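Local structure of plasmid Partition par B protein (Enterobacteria phage P1, 1ZX4) at residues C[10-21]-C[40-50]. The protein controls plasmid partitioning, recognising and binding the cis-acting DNA partition sites to form the partition complex. Sequence-based numbering, arbitrary orientation.
Sequences IREIGLRLMRMK and KVTRALQAASA. With nucleotides of chain B; nucleotides of chain A.
I10 lays its CG1, anti to the backbone N (chi1 -170°), over the backbone of A44, with A44 CA 3.4 Å from CG1. Its CG2 branch meets the methyl of A47, and CD1 touches K40 CE. This is packing inside the helix-turn-helix DNA-binding domain. Helix 10-21 crosses helix 40-48, most of the recognition helix 38-48, at 100° with the axes 7.4 Å apart. With no side chain on G14 the helices can probably come this close: the methyl of A48 rests on its CA, and A44 O lies 3.4 Å from G14 CA in a CA-H...O contact. The A44 methyl is a knob among I10, I13, G14 and L17. L45 is a second knob, among G14, L17, M18 and K21.

The recognition helix also meets DNA. R43 pairs edge-on with the guanine of DG18 of chain B: NH1 donates to N7 at 2.8 Å, with 164° at the hydrogen. K40 NZ binds a phosphate oxygen of DT17 of chain B.

R11 bends at chi2 and holds the backbone of 47-50 through two carbonyls. NE donates to A47 O at 3.0 Å, and NH2 to A50 O. A50 N reaches A47 O from the opposite face of the carbonyl plane.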
loop_
_atom_site.group_PDB
_atom_site.type_symbol
_atom_site.label_atom_id
_atom_site.label_comp_id
_atom_site.label_asym_id
_atom_site.label_seq_id
_atom_site.Cartn_x
_atom_site.Cartn_y
_atom_site.Cartn_z
ATOM N N ILE C 10 12.879 -12.306 35.956
ATOM C CA ILE C 10 12.002 -11.834 37.016
ATOM C C ILE C 10 10.630 -12.269 36.478
ATOM O O ILE C 10 9.797 -12.829 37.195
ATOM C CB ILE C 10 12.086 -10.275 37.147
ATOM C CG1 ILE C 10 11.360 -9.802 38.405
ATOM C CG2 ILE C 10 11.474 -9.609 35.934
ATOM C CD1 ILE C 10 12.061 -10.158 39.698
ATOM N N ARG C 11 10.484 -12.073 35.166
ATOM C CA ARG C 11 9.307 -12.403 34.378
ATOM C C ARG C 11 8.713 -13.787 34.638
ATOM O O ARG C 11 7.510 -13.914 34.823
ATOM C CB ARG C 11 9.662 -12.290 32.902
ATOM C CG ARG C 11 8.550 -11.788 32.030
ATOM C CD ARG C 11 8.712 -10.303 31.791
ATOM N NE ARG C 11 7.645 -9.748 30.962
ATOM C CZ ARG C 11 7.264 -10.241 29.788
ATOM N NH1 ARG C 11 7.856 -11.322 29.282
ATOM N NH2 ARG C 11 6.293 -9.641 29.111
ATOM N N GLU C 12 9.539 -14.825 34.631
ATOM C CA GLU C 12 9.046 -16.182 34.867
ATOM C C GLU C 12 8.612 -16.360 36.308
ATOM O O GLU C 12 7.836 -17.260 36.626
ATOM C CB GLU C 12 10.119 -17.210 34.521
ATOM C CG GLU C 12 10.326 -17.382 33.034
ATOM C CD GLU C 12 9.256 -18.241 32.404
ATOM O OE1 GLU C 12 8.948 -18.012 31.213
ATOM O OE2 GLU C 12 8.737 -19.152 33.094
ATOM N N ILE C 13 9.137 -15.509 37.183
ATOM C CA ILE C 13 8.757 -15.553 38.586
ATOM C C ILE C 13 7.379 -14.941 38.528
ATOM O O ILE C 13 6.440 -15.438 39.140
ATOM C CB ILE C 13 9.638 -14.653 39.463
ATOM C CG1 ILE C 13 11.118 -14.892 39.152
ATOM C CG2 ILE C 13 9.343 -14.935 40.923
ATOM C CD1 ILE C 13 12.065 -13.924 39.843
ATOM N N GLY C 14 7.285 -13.850 37.769
ATOM C CA GLY C 14 6.024 -13.171 37.580
ATOM C C GLY C 14 4.986 -14.155 37.058
ATOM O O GLY C 14 3.876 -14.215 37.573
ATOM N N LEU C 15 5.338 -14.943 36.044
ATOM C CA LEU C 15 4.399 -15.917 35.492
ATOM C C LEU C 15 3.751 -16.632 36.646
ATOM O O LEU C 15 2.543 -16.724 36.715
ATOM C CB LEU C 15 5.120 -16.941 34.610
ATOM C CG LEU C 15 4.377 -18.114 33.921
ATOM C CD1 LEU C 15 3.808 -19.114 34.939
ATOM C CD2 LEU C 15 3.284 -17.567 33.031
ATOM N N ARG C 16 4.577 -17.132 37.554
ATOM C CA ARG C 16 4.095 -17.860 38.722
ATOM C C ARG C 16 3.251 -16.950 39.595
ATOM O O ARG C 16 2.085 -17.241 39.872
ATOM C CB ARG C 16 5.281 -18.383 39.533
ATOM C CG ARG C 16 4.942 -19.384 40.629
ATOM C CD ARG C 16 6.231 -19.947 41.208
ATOM N NE ARG C 16 6.035 -21.000 42.198
ATOM C CZ ARG C 16 7.028 -21.734 42.695
ATOM N NH1 ARG C 16 8.274 -21.527 42.289
ATOM N NH2 ARG C 16 6.784 -22.669 43.598
ATOM N N LEU C 17 3.848 -15.844 40.024
ATOM C CA LEU C 17 3.148 -14.898 40.876
ATOM C C LEU C 17 1.760 -14.565 40.337
ATOM O O LEU C 17 0.857 -14.285 41.104
ATOM C CB LEU C 17 3.987 -13.627 41.072
ATOM C CG LEU C 17 5.430 -13.896 41.543
ATOM C CD1 LEU C 17 6.055 -12.623 42.081
ATOM C CD2 LEU C 17 5.430 -14.951 42.620
HETATM N N MSE C 18 1.551 -14.603 39.035
HETATM C CA MSE C 18 0.212 -14.321 38.550
HETATM C C MSE C 18 -0.658 -15.544 38.681
HETATM O O MSE C 18 -1.814 -15.462 39.066
HETATM C CB MSE C 18 0.246 -13.902 37.108
HETATM C CG MSE C 18 0.794 -12.551 36.966
HETATM SE SE MSE C 18 -0.575 -11.544 36.226
HETATM C CE MSE C 18 -1.394 -10.878 37.822
ATOM N N ARG C 19 -0.093 -16.691 38.360
ATOM C CA ARG C 19 -0.834 -17.932 38.428
ATOM C C ARG C 19 -1.532 -18.005 39.787
ATOM O O ARG C 19 -2.700 -18.379 39.884
ATOM C CB ARG C 19 0.127 -19.103 38.240
ATOM C CG ARG C 19 -0.532 -20.379 37.838
ATOM C CD ARG C 19 0.421 -21.487 38.112
ATOM N NE ARG C 19 1.617 -21.348 37.295
ATOM C CZ ARG C 19 2.772 -21.937 37.573
ATOM N NH1 ARG C 19 2.903 -22.696 38.656
ATOM N NH2 ARG C 19 3.787 -21.803 36.744
HETATM N N MSE C 20 -0.811 -17.627 40.835
HETATM C CA MSE C 20 -1.364 -17.630 42.182
HETATM C C MSE C 20 -2.286 -16.431 42.286
HETATM O O MSE C 20 -3.457 -16.555 42.662
HETATM C CB MSE C 20 -0.239 -17.522 43.199
HETATM C CG MSE C 20 0.828 -18.558 42.966
HETATM SE SE MSE C 20 2.263 -18.395 44.200
HETATM C CE MSE C 20 2.201 -20.169 44.983
ATOM N N LYS C 21 -1.755 -15.270 41.932
ATOM C CA LYS C 21 -2.546 -14.057 41.961
ATOM C C LYS C 21 -3.898 -14.392 41.341
ATOM O O LYS C 21 -4.914 -14.326 42.010
ATOM C CB LYS C 21 -1.845 -12.930 41.187
ATOM C CG LYS C 21 -2.659 -11.654 41.115
ATOM C CD LYS C 21 -1.788 -10.405 41.132
ATOM C CE LYS C 21 -2.588 -9.177 41.561
ATOM N NZ LYS C 21 -2.213 -8.726 42.952
ATOM N N LYS C 40 9.314 -7.436 46.303
ATOM C CA LYS C 40 9.798 -8.068 45.097
ATOM C C LYS C 40 8.578 -8.487 44.307
ATOM O O LYS C 40 8.485 -8.210 43.108
ATOM C CB LYS C 40 10.664 -9.297 45.401
ATOM C CG LYS C 40 11.323 -9.843 44.131
ATOM C CD LYS C 40 12.517 -10.755 44.355
ATOM C CE LYS C 40 13.085 -11.169 42.991
ATOM N NZ LYS C 40 14.293 -12.061 43.032
ATOM N N VAL C 41 7.628 -9.125 44.989
ATOM C CA VAL C 41 6.422 -9.590 44.325
ATOM C C VAL C 41 5.783 -8.450 43.562
ATOM O O VAL C 41 5.091 -8.663 42.563
ATOM C CB VAL C 41 5.407 -10.188 45.301
ATOM C CG1 VAL C 41 4.250 -10.769 44.520
ATOM C CG2 VAL C 41 6.054 -11.293 46.121
ATOM N N THR C 42 6.006 -7.228 44.014
ATOM C CA THR C 42 5.443 -6.133 43.255
ATOM C C THR C 42 6.179 -6.179 41.934
ATOM O O THR C 42 5.592 -6.423 40.874
ATOM C CB THR C 42 5.722 -4.802 43.906
ATOM O OG1 THR C 42 4.979 -4.718 45.128
ATOM C CG2 THR C 42 5.346 -3.679 42.962
ATOM N N ARG C 43 7.492 -5.976 42.053
ATOM C CA ARG C 43 8.456 -5.945 40.963
ATOM C C ARG C 43 8.316 -7.137 40.002
ATOM O O ARG C 43 8.184 -6.948 38.789
ATOM C CB ARG C 43 9.870 -5.878 41.568
ATOM C CG ARG C 43 10.198 -4.560 42.352
ATOM C CD ARG C 43 11.479 -4.701 43.251
ATOM N NE ARG C 43 11.801 -3.515 44.062
ATOM C CZ ARG C 43 12.451 -3.545 45.240
ATOM N NH1 ARG C 43 12.888 -4.690 45.806
ATOM N NH2 ARG C 43 12.634 -2.409 45.896
ATOM N N ALA C 44 8.325 -8.358 40.524
ATOM C CA ALA C 44 8.193 -9.525 39.661
ATOM C C ALA C 44 6.928 -9.493 38.775
ATOM O O ALA C 44 6.975 -9.921 37.611
ATOM C CB ALA C 44 8.217 -10.779 40.494
ATOM N N LEU C 45 5.799 -9.013 39.320
ATOM C CA LEU C 45 4.554 -8.912 38.547
ATOM C C LEU C 45 4.673 -7.658 37.685
ATOM O O LEU C 45 4.407 -7.679 36.471
ATOM C CB LEU C 45 3.328 -8.816 39.463
ATOM C CG LEU C 45 3.079 -10.009 40.390
ATOM C CD1 LEU C 45 2.168 -9.529 41.491
ATOM C CD2 LEU C 45 2.468 -11.214 39.681
ATOM N N GLN C 46 5.110 -6.566 38.303
ATOM C CA GLN C 46 5.277 -5.324 37.563
ATOM C C GLN C 46 5.981 -5.635 36.249
ATOM O O GLN C 46 5.585 -5.132 35.202
ATOM C CB GLN C 46 6.094 -4.331 38.368
ATOM C CG GLN C 46 5.793 -2.906 38.013
ATOM C CD GLN C 46 6.114 -1.961 39.173
ATOM O OE1 GLN C 46 5.832 -2.279 40.331
ATOM N NE2 GLN C 46 6.693 -0.795 38.865
ATOM N N ALA C 47 7.008 -6.486 36.309
ATOM C CA ALA C 47 7.762 -6.880 35.124
ATOM C C ALA C 47 6.986 -7.859 34.270
ATOM O O ALA C 47 6.939 -7.712 33.056
ATOM C CB ALA C 47 9.075 -7.505 35.526
ATOM N N ALA C 48 6.383 -8.863 34.904
ATOM C CA ALA C 48 5.622 -9.883 34.186
ATOM C C ALA C 48 4.430 -9.279 33.458
ATOM O O ALA C 48 3.656 -9.996 32.821
ATOM C CB ALA C 48 5.154 -10.977 35.153
ATOM N N SER C 49 4.302 -7.958 33.554
ATOM C CA SER C 49 3.218 -7.230 32.906
ATOM C C SER C 49 3.710 -6.505 31.665
ATOM O O SER C 49 2.915 -6.070 30.851
ATOM C CB SER C 49 2.646 -6.176 33.843
ATOM O OG SER C 49 3.222 -4.910 33.545
ATOM N N ALA C 50 5.021 -6.348 31.539
ATOM C CA ALA C 50 5.595 -5.643 30.402
ATOM C C ALA C 50 5.047 -6.165 29.083
ATOM O O ALA C 50 4.969 -7.370 28.866
ATOM C CB ALA C 50 7.102 -5.761 30.431
ATOM P P DG B 18 14.365 -9.150 48.548
ATOM O OP1 DG B 18 14.291 -10.630 48.539
ATOM O OP2 DG B 18 13.454 -8.356 47.691
ATOM O "O5'" DG B 18 14.245 -8.684 50.045
ATOM C "C5'" DG B 18 15.234 -9.074 50.968
ATOM C "C4'" DG B 18 15.310 -8.058 52.074
ATOM O "O4'" DG B 18 15.604 -6.770 51.487
ATOM C "C3'" DG B 18 13.988 -7.897 52.800
ATOM O "O3'" DG B 18 14.232 -7.776 54.182
ATOM C "C2'" DG B 18 13.375 -6.644 52.199
ATOM C "C1'" DG B 18 14.581 -5.837 51.769
ATOM N N9 DG B 18 14.383 -5.068 50.555
ATOM C C8 DG B 18 13.807 -5.503 49.388
ATOM N N7 DG B 18 13.764 -4.578 48.462
ATOM C C5 DG B 18 14.357 -3.471 49.059
ATOM C C6 DG B 18 14.615 -2.171 48.535
ATOM O O6 DG B 18 14.337 -1.741 47.416
ATOM N N1 DG B 18 15.267 -1.348 49.467
ATOM C C2 DG B 18 15.625 -1.747 50.742
ATOM N N2 DG B 18 16.269 -0.840 51.493
ATOM N N3 DG B 18 15.373 -2.960 51.244
ATOM C C4 DG B 18 14.747 -3.761 50.351
ATOM P P DT B 17 16.122 -8.584 42.979
ATOM O OP1 DT B 17 15.815 -9.896 42.346
ATOM O OP2 DT B 17 15.111 -7.484 42.955
ATOM O "O5'" DT B 17 16.555 -8.809 44.484
ATOM C "C5'" DT B 17 17.537 -7.945 45.027
ATOM C "C4'" DT B 17 17.449 -7.937 46.527
ATOM O "O4'" DT B 17 17.946 -6.653 46.967
ATOM C "C3'" DT B 17 15.998 -7.987 46.956
ATOM O "O3'" DT B 17 15.824 -8.657 48.173
ATOM C "C2'" DT B 17 15.605 -6.539 47.113
ATOM C "C1'" DT B 17 16.902 -5.850 47.480
ATOM N N1 DT B 17 17.006 -4.517 46.855
ATOM C C2 DT B 17 17.673 -3.557 47.558
ATOM O O2 DT B 17 18.191 -3.780 48.630
ATOM N N3 DT B 17 17.710 -2.322 46.967
ATOM C C4 DT B 17 17.151 -1.965 45.760
ATOM O O4 DT B 17 17.282 -0.810 45.344
ATOM C C5 DT B 17 16.449 -3.034 45.064
ATOM C C7 DT B 17 15.777 -2.729 43.761
ATOM C C6 DT B 17 16.430 -4.247 45.630
ATOM P P DT A 5 1.369 -3.140 43.193
ATOM O OP1 DT A 5 0.973 -2.812 41.800
ATOM O OP2 DT A 5 2.059 -4.428 43.486
ATOM O "O5'" DT A 5 2.188 -1.900 43.761
ATOM C "C5'" DT A 5 1.560 -0.634 43.811
ATOM C "C4'" DT A 5 2.559 0.464 44.079
ATOM O "O4'" DT A 5 2.890 0.547 45.483
ATOM C "C3'" DT A 5 3.878 0.414 43.318
ATOM O "O3'" DT A 5 4.133 1.710 42.766
ATOM C "C2'" DT A 5 4.888 0.068 44.400
ATOM C "C1'" DT A 5 4.281 0.687 45.643
ATOM N N1 DT A 5 4.626 0.004 46.893
ATOM C C2 DT A 5 5.078 0.766 47.958
ATOM O O2 DT A 5 5.196 1.989 47.903
ATOM N N3 DT A 5 5.361 0.047 49.098
ATOM C C4 DT A 5 5.224 -1.322 49.270
ATOM O O4 DT A 5 5.487 -1.845 50.359
ATOM C C5 DT A 5 4.760 -2.051 48.114
ATOM C C7 DT A 5 4.625 -3.541 48.216
ATOM C C6 DT A 5 4.484 -1.362 46.997
#